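Local structure of antitoxin of toxin-antitoxin system VAPB (Rickettsia felis, 3ZVK) at residues F[2-7]-F[16-21]; F[21-26]-F[39-44]. The protein neutralises the cognate toxin VapC2, partially inhibiting its RNase activity, and binds DNA, crystallising with the toxin on a fragment of their promoter. All coordinates share one frame; numbering follows the deposited sequence.

Contact 1 (2-7 with 16-21) and contact 2 (21-26 with 39-44) follow one another along the chain and share Phe21; they lie about 15 Å apart between centres. Contact 1 pairs the strands of the first hairpin; it is partly buried, and it combines a backbone bond and a cation-pi stack with hydrogen bonds to DNA phosphates. Contact 2 ties the loop after strand 12-17 to the end of strand 36-41; it is a surface contact of apolar side chains without a hydrogen bond between its segments, although Arg22 carries its loop to a phosphate. The two meet where Leu17 packs on Phe23, and both touch the second antitoxin subunit.

Contact 1 (F[2-7]-F[16-21]); sequences NKAKIF and RLPKEF. With nucleotides of chain J.
The guanidinium of Arg16 lies flat against the ring of Phe7, their planes 13° apart and their centres 4.4 Å apart. NH2 sits over the ring toward its rim, so the cation-pi contact is off-centre. The base of DT19 of chain J lies over the opposite face of the guanidinium, at C6. Arginine suits this place because its flat cation can lie on Phe7 with the thymine over its other face while its N-H groups still donate hydrogen bonds: NH1 donates to OP2 of DT19 at 2.9 Å. A bend at chi3 (-79°) turns NE out of the line of the chain, and NE is hydrogen-bonded to Asn9 of the second subunit. Behind the stack, strands 3-9 and 12-17 form the hairpin of an AbrB/MazE-type DNA-binding domain, whose sheet runs on into the second subunit. The backbone bond between the strands, Arg16 N to Lys5 O at 2.9 Å, sets the root of this side chain beside Phe7. Farther along, Ala4, small enough to fit close over the partner strand, brings CB to 3.2 Å from Arg16 O and to 4.1 Å from Pro18 CD. Next after Pro18, Lys19 donates its backbone N-H to OP1 of DA18 of chain J at 2.8 Å.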
loop_
_atom_site.group_PDB
_atom_site.type_symbol
_atom_site.label_atom_id
_atom_site.label_comp_id
_atom_site.label_asym_id
_atom_site.label_seq_id
_atom_site.Cartn_x
_atom_site.Cartn_y
_atom_site.Cartn_z
ATOM N N ASN F 2 19.097 -15.206 5.446
ATOM C CA ASN F 2 19.263 -13.956 4.710
ATOM C C ASN F 2 20.545 -13.131 4.972
ATOM O O ASN F 2 21.005 -13.013 6.106
ATOM C CB ASN F 2 18.012 -13.133 4.725
ATOM C CG ASN F 2 17.709 -12.519 3.389
ATOM O OD1 ASN F 2 17.455 -11.322 3.287
ATOM N ND2 ASN F 2 17.702 -13.320 2.334
ATOM N N LYS F 3 21.133 -12.611 3.876
ATOM C CA LYS F 3 22.375 -11.842 3.828
ATOM C C LYS F 3 22.177 -10.436 3.265
ATOM O O LYS F 3 21.394 -10.205 2.334
ATOM C CB LYS F 3 23.442 -12.549 2.958
ATOM C CG LYS F 3 23.812 -13.954 3.373
ATOM C CD LYS F 3 24.820 -14.571 2.391
ATOM C CE LYS F 3 24.487 -15.974 1.880
ATOM N NZ LYS F 3 24.280 -16.977 2.972
ATOM N N ALA F 4 22.984 -9.511 3.776
ATOM C CA ALA F 4 23.018 -8.136 3.337
ATOM C C ALA F 4 24.473 -7.709 3.286
ATOM O O ALA F 4 25.249 -8.054 4.187
ATOM C CB ALA F 4 22.250 -7.257 4.298
ATOM N N LYS F 5 24.835 -6.960 2.225
ATOM C CA LYS F 5 26.189 -6.473 2.022
ATOM C C LYS F 5 26.467 -5.160 2.743
ATOM O O LYS F 5 25.587 -4.299 2.868
ATOM C CB LYS F 5 26.543 -6.391 0.536
ATOM C CG LYS F 5 26.745 -7.765 -0.086
ATOM C CD LYS F 5 27.229 -7.671 -1.538
ATOM C CE LYS F 5 26.945 -8.888 -2.402
ATOM N NZ LYS F 5 27.402 -10.170 -1.808
ATOM N N ILE F 6 27.697 -5.036 3.248
ATOM C CA ILE F 6 28.225 -3.837 3.891
ATOM C C ILE F 6 29.011 -3.070 2.812
ATOM O O ILE F 6 29.774 -3.674 2.053
ATOM C CB ILE F 6 29.064 -4.176 5.150
ATOM C CG1 ILE F 6 28.135 -4.528 6.315
ATOM C CG2 ILE F 6 29.972 -3.013 5.555
ATOM C CD1 ILE F 6 28.574 -5.645 7.066
ATOM N N PHE F 7 28.751 -1.757 2.691
ATOM C CA PHE F 7 29.423 -0.903 1.712
ATOM C C PHE F 7 29.676 0.465 2.333
ATOM O O PHE F 7 29.223 0.727 3.440
ATOM C CB PHE F 7 28.600 -0.819 0.397
ATOM C CG PHE F 7 27.286 -0.090 0.522
ATOM C CD1 PHE F 7 26.159 -0.731 1.031
ATOM C CD2 PHE F 7 27.181 1.252 0.162
ATOM C CE1 PHE F 7 24.955 -0.046 1.185
ATOM C CE2 PHE F 7 25.974 1.936 0.311
ATOM C CZ PHE F 7 24.869 1.281 0.819
ATOM N N ARG F 16 23.199 -2.717 2.906
ATOM C CA ARG F 16 22.200 -2.691 1.838
ATOM C C ARG F 16 21.107 -3.682 2.208
ATOM O O ARG F 16 21.383 -4.875 2.304
ATOM C CB ARG F 16 22.837 -3.044 0.495
ATOM C CG ARG F 16 22.106 -2.423 -0.671
ATOM C CD ARG F 16 22.709 -2.834 -2.005
ATOM N NE ARG F 16 23.910 -2.062 -2.301
ATOM C CZ ARG F 16 25.149 -2.541 -2.256
ATOM N NH1 ARG F 16 25.365 -3.825 -1.997
ATOM N NH2 ARG F 16 26.182 -1.746 -2.490
ATOM N N LEU F 17 19.894 -3.187 2.482
ATOM C CA LEU F 17 18.800 -4.036 2.912
ATOM C C LEU F 17 18.140 -4.812 1.782
ATOM O O LEU F 17 17.720 -4.189 0.798
ATOM C CB LEU F 17 17.702 -3.216 3.630
ATOM C CG LEU F 17 18.087 -2.380 4.851
ATOM C CD1 LEU F 17 16.907 -1.541 5.282
ATOM C CD2 LEU F 17 18.541 -3.247 6.017
ATOM N N PRO F 18 17.898 -6.142 1.962
ATOM C CA PRO F 18 17.103 -6.882 0.956
ATOM C C PRO F 18 15.675 -6.299 0.923
ATOM O O PRO F 18 15.215 -5.790 1.953
ATOM C CB PRO F 18 17.125 -8.325 1.476
ATOM C CG PRO F 18 18.315 -8.373 2.449
ATOM C CD PRO F 18 18.302 -7.022 3.085
ATOM N N LYS F 19 14.994 -6.325 -0.270
ATOM C CA LYS F 19 13.637 -5.807 -0.482
ATOM C C LYS F 19 12.612 -6.219 0.577
ATOM O O LYS F 19 11.841 -5.373 1.036
ATOM C CB LYS F 19 13.133 -6.027 -1.924
ATOM C CG LYS F 19 12.976 -7.463 -2.405
ATOM C CD LYS F 19 12.673 -7.495 -3.887
ATOM C CE LYS F 19 12.463 -8.903 -4.378
ATOM N NZ LYS F 19 11.020 -9.237 -4.431
ATOM N N GLU F 20 12.644 -7.472 1.036
ATOM C CA GLU F 20 11.716 -7.961 2.071
ATOM C C GLU F 20 11.874 -7.258 3.425
ATOM O O GLU F 20 10.916 -7.227 4.199
ATOM C CB GLU F 20 11.756 -9.504 2.213
ATOM C CG GLU F 20 13.057 -10.096 2.728
ATOM C CD GLU F 20 13.996 -10.652 1.678
ATOM O OE1 GLU F 20 14.036 -10.108 0.547
ATOM O OE2 GLU F 20 14.692 -11.646 1.991
ATOM N N PHE F 21 13.058 -6.670 3.696
ATOM C CA PHE F 21 13.334 -5.982 4.955
ATOM C C PHE F 21 13.330 -4.449 4.863
ATOM O O PHE F 21 13.844 -3.760 5.765
ATOM C CB PHE F 21 14.625 -6.521 5.586
ATOM C CG PHE F 21 14.569 -8.001 5.861
ATOM C CD1 PHE F 21 13.643 -8.527 6.760
ATOM C CD2 PHE F 21 15.426 -8.873 5.214
ATOM C CE1 PHE F 21 13.607 -9.894 7.027
ATOM C CE2 PHE F 21 15.399 -10.242 5.496
ATOM C CZ PHE F 21 14.494 -10.740 6.402
ATOM P P DT J 19 23.643 -6.948 -3.389
ATOM O OP1 DT J 19 23.979 -8.364 -3.141
ATOM O OP2 DT J 19 23.525 -6.029 -2.222
ATOM O "O5'" DT J 19 24.746 -6.384 -4.398
ATOM C "C5'" DT J 19 25.040 -7.030 -5.643
ATOM C "C4'" DT J 19 26.071 -6.272 -6.466
ATOM O "O4'" DT J 19 25.472 -5.135 -7.134
ATOM C "C3'" DT J 19 27.258 -5.729 -5.684
ATOM O "O3'" DT J 19 28.449 -6.191 -6.274
ATOM C "C2'" DT J 19 27.141 -4.208 -5.761
ATOM C "C1'" DT J 19 26.376 -4.040 -7.060
ATOM N N1 DT J 19 25.612 -2.777 -7.227
ATOM C C2 DT J 19 25.837 -2.029 -8.376
ATOM O O2 DT J 19 26.700 -2.282 -9.218
ATOM N N3 DT J 19 25.003 -0.932 -8.501
ATOM C C4 DT J 19 23.992 -0.525 -7.643
ATOM O O4 DT J 19 23.402 0.520 -7.884
ATOM C C5 DT J 19 23.795 -1.353 -6.477
ATOM C C7 DT J 19 22.741 -1.000 -5.475
ATOM C C6 DT J 19 24.606 -2.422 -6.325
ATOM P P DA J 18 16.972 -5.590 -3.447
ATOM O OP1 DA J 18 16.754 -6.675 -2.480
ATOM O OP2 DA J 18 16.951 -4.177 -2.993
ATOM O "O5'" DA J 18 18.365 -5.775 -4.168
ATOM C "C5'" DA J 18 18.861 -6.963 -4.743
ATOM C "C4'" DA J 18 20.233 -6.651 -5.334
ATOM O "O4'" DA J 18 20.085 -5.687 -6.416
ATOM C "C3'" DA J 18 21.262 -6.066 -4.356
ATOM O "O3'" DA J 18 22.267 -7.032 -4.202
ATOM C "C2'" DA J 18 21.721 -4.747 -5.006
ATOM C "C1'" DA J 18 21.266 -4.923 -6.445
ATOM N N9 DA J 18 20.995 -3.706 -7.205
ATOM C C8 DA J 18 19.983 -2.806 -6.987
ATOM N N7 DA J 18 19.955 -1.825 -7.841
ATOM C C5 DA J 18 21.008 -2.102 -8.708
ATOM C C6 DA J 18 21.475 -1.451 -9.885
ATOM N N6 DA J 18 20.956 -0.309 -10.348
ATOM N N1 DA J 18 22.532 -2.004 -10.528
ATOM C C2 DA J 18 23.097 -3.141 -10.039
ATOM N N3 DA J 18 22.740 -3.854 -8.951
ATOM C C4 DA J 18 21.678 -3.269 -8.324
ATOM P P DA J 20 29.826 -6.196 -5.459
ATOM O OP1 DA J 20 30.583 -7.389 -5.892
ATOM O OP2 DA J 20 29.545 -6.013 -4.009
ATOM O "O5'" DA J 20 30.555 -4.881 -5.988
ATOM C "C5'" DA J 20 30.751 -4.551 -7.341
ATOM C "C4'" DA J 20 30.915 -3.050 -7.468
ATOM O "O4'" DA J 20 29.641 -2.353 -7.396
ATOM C "C3'" DA J 20 31.788 -2.403 -6.401
ATOM O "O3'" DA J 20 32.903 -1.812 -7.020
ATOM C "C2'" DA J 20 30.871 -1.354 -5.772
ATOM C "C1'" DA J 20 29.915 -1.060 -6.915
ATOM N N9 DA J 20 28.694 -0.347 -6.538
ATOM C C8 DA J 20 27.982 -0.510 -5.380
ATOM N N7 DA J 20 26.933 0.275 -5.286
ATOM C C5 DA J 20 26.968 1.024 -6.442
ATOM C C6 DA J 20 26.131 2.051 -6.921
ATOM N N6 DA J 20 25.061 2.469 -6.231
ATOM N N1 DA J 20 26.416 2.610 -8.128
ATOM C C2 DA J 20 27.504 2.186 -8.794
ATOM N N3 DA J 20 28.374 1.231 -8.426
ATOM C C4 DA J 20 28.050 0.668 -7.231
#

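Contact 2 (F[21-26]-F[39-44]); sequences FRFSVK and LQPLPN. With nucleotides of chain J.
Phe23 and Val25 press against Pro41, joining the loop after strand 12-17 to the end of strand 36-41, which pairs with strand 27-33 in the second hairpin of the AbrB/MazE-type domain. The tight part is mostly apolar. Phe23 presents its ring edge: CE2 lies 3.7 Å from Pro41 CD, close to the ring plane, and CZ is 4.1 Å from Leu39 CB; the same edge also faces the carbonyl oxygen Leu39 O. A large flat side chain here can reach two strand residues at once, and it also packs on Ile6 of the second subunit. Val25 is branched at CB: CG2 lies against Pro41, 3.7 Å from its CB, while CG1 reaches on to the more exposed Pro43, with 4.0 Å to its CB. The proline rings offer CH2 groups to the Phe23 edge and the Val25 methyls, and they bring no N-H that would need a partner here. Toward solvent the contact thins: Leu42 and Pro43 are exposed and contribute little area. On the loop's DNA side, Arg22 is extended from CG to NE, and its NH1 donates to OP1 of DA17 of chain J at 2.9 Å, while NH2 makes a weak bond to that same oxygen.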
loop_
_atom_site.group_PDB
_atom_site.type_symbol
_atom_site.label_atom_id
_atom_site.label_comp_id
_atom_site.label_asym_id
_atom_site.label_seq_id
_atom_site.Cartn_x
_atom_site.Cartn_y
_atom_site.Cartn_z
ATOM N N PHE F 21 13.058 -6.670 3.696
ATOM C CA PHE F 21 13.334 -5.982 4.955
ATOM C C PHE F 21 13.330 -4.449 4.863
ATOM O O PHE F 21 13.844 -3.760 5.765
ATOM C CB PHE F 21 14.625 -6.521 5.586
ATOM C CG PHE F 21 14.569 -8.001 5.861
ATOM C CD1 PHE F 21 13.643 -8.527 6.760
ATOM C CD2 PHE F 21 15.426 -8.873 5.214
ATOM C CE1 PHE F 21 13.607 -9.894 7.027
ATOM C CE2 PHE F 21 15.399 -10.242 5.496
ATOM C CZ PHE F 21 14.494 -10.740 6.402
ATOM N N ARG F 22 12.728 -3.916 3.798
ATOM C CA ARG F 22 12.627 -2.479 3.596
ATOM C C ARG F 22 11.747 -1.841 4.657
ATOM O O ARG F 22 10.750 -2.435 5.099
ATOM C CB ARG F 22 12.076 -2.147 2.205
ATOM C CG ARG F 22 13.117 -2.249 1.110
ATOM C CD ARG F 22 12.450 -2.046 -0.239
ATOM N NE ARG F 22 13.425 -2.039 -1.319
ATOM C CZ ARG F 22 13.104 -2.056 -2.605
ATOM N NH1 ARG F 22 11.831 -2.104 -2.978
ATOM N NH2 ARG F 22 14.052 -2.043 -3.531
ATOM N N PHE F 23 12.158 -0.642 5.096
ATOM C CA PHE F 23 11.437 0.136 6.099
ATOM C C PHE F 23 10.585 1.176 5.386
ATOM O O PHE F 23 10.938 1.612 4.284
ATOM C CB PHE F 23 12.417 0.793 7.065
ATOM C CG PHE F 23 13.029 -0.159 8.071
ATOM C CD1 PHE F 23 14.215 -0.835 7.787
ATOM C CD2 PHE F 23 12.442 -0.350 9.326
ATOM C CE1 PHE F 23 14.792 -1.696 8.730
ATOM C CE2 PHE F 23 13.022 -1.215 10.269
ATOM C CZ PHE F 23 14.191 -1.879 9.966
ATOM N N SER F 24 9.449 1.547 5.995
ATOM C CA SER F 24 8.564 2.572 5.435
ATOM C C SER F 24 8.801 3.895 6.150
ATOM O O SER F 24 8.135 4.873 5.845
ATOM C CB SER F 24 7.101 2.140 5.488
ATOM O OG SER F 24 6.638 2.077 6.825
ATOM N N VAL F 25 9.787 3.929 7.062
ATOM C CA VAL F 25 10.204 5.119 7.829
ATOM C C VAL F 25 11.572 5.603 7.301
ATOM O O VAL F 25 12.241 4.853 6.598
ATOM C CB VAL F 25 10.213 4.862 9.367
ATOM C CG1 VAL F 25 8.802 4.601 9.883
ATOM C CG2 VAL F 25 11.142 3.711 9.738
ATOM N N LYS F 26 11.982 6.843 7.607
ATOM C CA LYS F 26 13.265 7.355 7.099
ATOM C C LYS F 26 14.368 7.271 8.152
ATOM O O LYS F 26 15.548 7.459 7.844
ATOM C CB LYS F 26 13.111 8.777 6.529
ATOM C CG LYS F 26 12.261 8.783 5.252
ATOM C CD LYS F 26 12.790 9.732 4.197
ATOM C CE LYS F 26 12.465 9.333 2.764
ATOM N NZ LYS F 26 11.019 9.424 2.415
ATOM N N LEU F 39 17.357 -3.089 14.728
ATOM C CA LEU F 39 16.888 -1.900 14.022
ATOM C C LEU F 39 15.359 -1.956 14.091
ATOM O O LEU F 39 14.759 -2.987 13.764
ATOM C CB LEU F 39 17.367 -1.822 12.543
ATOM C CG LEU F 39 18.837 -2.031 12.164
ATOM C CD1 LEU F 39 18.995 -1.876 10.691
ATOM C CD2 LEU F 39 19.728 -1.000 12.752
ATOM N N GLN F 40 14.730 -0.879 14.573
ATOM C CA GLN F 40 13.268 -0.804 14.699
ATOM C C GLN F 40 12.729 0.505 14.102
ATOM O O GLN F 40 13.380 1.536 14.271
ATOM C CB GLN F 40 12.809 -0.958 16.169
ATOM C CG GLN F 40 12.993 -2.353 16.824
ATOM C CD GLN F 40 12.295 -3.547 16.177
ATOM O OE1 GLN F 40 12.808 -4.681 16.207
ATOM N NE2 GLN F 40 11.093 -3.347 15.624
ATOM N N PRO F 41 11.552 0.509 13.419
ATOM C CA PRO F 41 11.047 1.772 12.835
ATOM C C PRO F 41 10.876 2.904 13.851
ATOM O O PRO F 41 10.187 2.740 14.858
ATOM C CB PRO F 41 9.722 1.376 12.168
ATOM C CG PRO F 41 9.382 0.029 12.708
ATOM C CD PRO F 41 10.655 -0.628 13.103
ATOM N N LEU F 42 11.555 4.036 13.604
ATOM C CA LEU F 42 11.525 5.206 14.480
ATOM C C LEU F 42 10.943 6.460 13.787
ATOM O O LEU F 42 11.701 7.351 13.363
ATOM C CB LEU F 42 12.921 5.476 15.049
ATOM C CG LEU F 42 13.004 6.398 16.239
ATOM C CD1 LEU F 42 13.016 5.609 17.539
ATOM C CD2 LEU F 42 14.222 7.232 16.143
ATOM N N PRO F 43 9.595 6.560 13.655
ATOM C CA PRO F 43 9.027 7.787 13.072
ATOM C C PRO F 43 8.902 8.890 14.134
ATOM O O PRO F 43 8.665 8.601 15.317
ATOM C CB PRO F 43 7.668 7.329 12.537
ATOM C CG PRO F 43 7.280 6.155 13.415
ATOM C CD PRO F 43 8.529 5.634 14.106
ATOM N N ASN F 44 9.098 10.155 13.709
ATOM C CA ASN F 44 8.971 11.345 14.555
ATOM C C ASN F 44 7.508 11.451 14.956
ATOM O O ASN F 44 6.652 11.278 14.096
ATOM C CB ASN F 44 9.383 12.609 13.770
ATOM C CG ASN F 44 10.874 12.859 13.687
ATOM O OD1 ASN F 44 11.573 12.971 14.711
ATOM N ND2 ASN F 44 11.383 13.022 12.463
ATOM P P DA J 17 12.384 -2.061 -7.032
ATOM O OP1 DA J 17 11.522 -2.446 -5.870
ATOM O OP2 DA J 17 12.834 -0.665 -7.162
ATOM O "O5'" DA J 17 13.636 -3.057 -7.073
ATOM C "C5'" DA J 17 13.391 -4.456 -6.714
ATOM C "C4'" DA J 17 14.681 -5.250 -6.578
ATOM O "O4'" DA J 17 15.446 -5.165 -7.806
ATOM C "C3'" DA J 17 15.581 -4.669 -5.497
ATOM O "O3'" DA J 17 15.944 -5.741 -4.651
ATOM C "C2'" DA J 17 16.692 -3.920 -6.260
ATOM C "C1'" DA J 17 16.749 -4.656 -7.598
ATOM N N9 DA J 17 17.096 -3.843 -8.777
ATOM C C8 DA J 17 16.348 -2.820 -9.294
ATOM N N7 DA J 17 16.864 -2.267 -10.363
ATOM C C5 DA J 17 17.981 -3.040 -10.630
ATOM C C6 DA J 17 18.943 -2.995 -11.661
ATOM N N6 DA J 17 18.894 -2.108 -12.656
ATOM N N1 DA J 17 19.980 -3.877 -11.612
ATOM C C2 DA J 17 20.032 -4.786 -10.627
ATOM N N3 DA J 17 19.159 -4.921 -9.615
ATOM C C4 DA J 17 18.152 -4.012 -9.662
#